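PDB 4AKL: nucleocapsid from Crimean-congo hemorrhagic fever virus, which binds single- and double-stranded RNA, probably takes part in packaging the viral genome, and probably has sequence-non-specific double-stranded DNA endonuclease activity. Local coordinates for residues A[227-230]-A[231-234]. Sequence-based numbering, arbitrary orientation.
Sequences GIAL and VATG
Thr-233 N donates to Ala-229 O over 3.1 Å, an i to i+4 bond that closes the first turn of helix 230-242. The same carbonyl also receives a weak bond from Ala-232 N at 2.7 Å, bent to 119° at the hydrogen. One residue on, Gly-234 N reaches Leu-230 O at 2.7 Å, its donor tilted 27° from the carbonyl plane. Thr-233 OG1 adds a weak bond to that oxygen over 3.3 Å; with chi1 at 57°, the hydroxyl is set between the backbone N and carbonyl carbon, which brings it back to the carbonyl of Leu-230, three residues earlier. Ala-229 is the N-cap residue; its methyl side chain offers no acceptor to the N-H groups of the first turn, and its part in the bonding is played by its carbonyl. Its CB lies 4.4 Å from Ala-232 CB, a light apolar touch. Outside the turn, Ile-228 packs on Lys-286 and Leu-290 of helix 270-292, Ala-229 and Val-231 on His-283 of the same helix, while Leu-230 and Val-231 touch Trp-217. Two carbonyls thus take two donors each, one bond of each pair being weak, and the start of the helix is set against helix 270-292 through Ala-229 and Val-231.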
ATOM      1  N   GLY A 227      -9.831  20.278  26.588  1.00 99.95           N
ATOM      2  CA  GLY A 227      -9.660  19.301  27.686  1.00 96.76           C
ATOM      3  C   GLY A 227      -8.436  18.375  27.645  1.00 92.10           C
ATOM      4  O   GLY A 227      -8.329  17.453  28.459  1.00 90.41           O
ATOM      5  N   ILE A 228      -7.517  18.633  26.719  1.00 89.79           N
ATOM      6  CA  ILE A 228      -6.312  17.824  26.522  1.00 86.31           C
ATOM      7  C   ILE A 228      -5.060  18.533  27.128  1.00 80.45           C
ATOM      8  O   ILE A 228      -4.861  19.731  26.892  1.00 79.80           O
ATOM      9  CB  ILE A 228      -6.165  17.556  25.009  1.00 89.44           C
ATOM     10  CG1 ILE A 228      -5.340  16.302  24.714  1.00 88.88           C
ATOM     11  CG2 ILE A 228      -5.637  18.794  24.251  1.00 88.94           C
ATOM     12  CD1 ILE A 228      -6.005  15.472  23.480  1.00 93.85           C
ATOM     13  N   ALA A 229      -4.243  17.787  27.896  1.00 76.39           N
ATOM     14  CA  ALA A 229      -3.049  18.329  28.595  1.00 71.27           C
ATOM     15  C   ALA A 229      -2.049  18.996  27.654  1.00 69.96           C
ATOM     16  O   ALA A 229      -1.567  18.379  26.689  1.00 71.45           O
ATOM     17  CB  ALA A 229      -2.343  17.249  29.359  1.00 68.97           C
ATOM     18  N   LEU A 230      -1.721  20.248  27.944  1.00 67.38           N
ATOM     19  CA  LEU A 230      -0.784  21.018  27.119  1.00 66.25           C
ATOM     20  C   LEU A 230       0.537  20.263  26.880  1.00 64.31           C
ATOM     21  O   LEU A 230       1.120  20.357  25.780  1.00 65.68           O
ATOM     22  CB  LEU A 230      -0.525  22.394  27.727  1.00 64.25           C
ATOM     23  CG  LEU A 230      -1.740  23.331  27.860  1.00 66.35           C
ATOM     24  CD1 LEU A 230      -1.368  24.558  28.784  1.00 63.19           C
ATOM     25  CD2 LEU A 230      -2.291  23.765  26.486  1.00 69.53           C
ATOM     26  N   VAL A 231       0.986  19.512  27.887  1.00 61.38           N
ATOM     27  CA  VAL A 231       2.150  18.620  27.759  1.00 60.38           C
ATOM     28  C   VAL A 231       1.978  17.624  26.626  1.00 63.32           C
ATOM     29  O   VAL A 231       2.899  17.435  25.836  1.00 64.25           O
ATOM     30  CB  VAL A 231       2.438  17.830  29.083  1.00 58.22           C
ATOM     31  CG1 VAL A 231       3.371  16.629  28.827  1.00 58.69           C
ATOM     32  CG2 VAL A 231       3.029  18.749  30.126  1.00 54.47           C
ATOM     33  N   ALA A 232       0.802  16.998  26.546  1.00 65.42           N
ATOM     34  CA  ALA A 232       0.510  16.022  25.457  1.00 69.12           C
ATOM     35  C   ALA A 232       0.505  16.701  24.077  1.00 71.67           C
ATOM     36  O   ALA A 232       1.267  16.318  23.189  1.00 73.01           O
ATOM     37  CB  ALA A 232      -0.816  15.332  25.701  1.00 71.39           C
ATOM     38  N   THR A 233      -0.351  17.717  23.916  1.00 72.73           N
ATOM     39  CA  THR A 233      -0.445  18.468  22.644  1.00 75.80           C
ATOM     40  C   THR A 233       0.899  19.086  22.266  1.00 74.11           C
ATOM     41  O   THR A 233       1.260  19.104  21.093  1.00 76.72           O
ATOM     42  CB  THR A 233      -1.576  19.561  22.644  1.00 77.20           C
ATOM     43  OG1 THR A 233      -1.396  20.474  23.711  1.00 73.69           O
ATOM     44  CG2 THR A 233      -2.934  18.924  22.803  1.00 80.49           C
ATOM     45  N   GLY A 234       1.636  19.554  23.271  1.00 70.01           N
ATOM     46  CA  GLY A 234       2.966  20.117  23.080  1.00 68.74           C
ATOM     47  C   GLY A 234       3.929  19.122  22.468  1.00 69.99           C
ATOM     48  O   GLY A 234       4.513  19.384  21.413  1.00 72.50           O
TER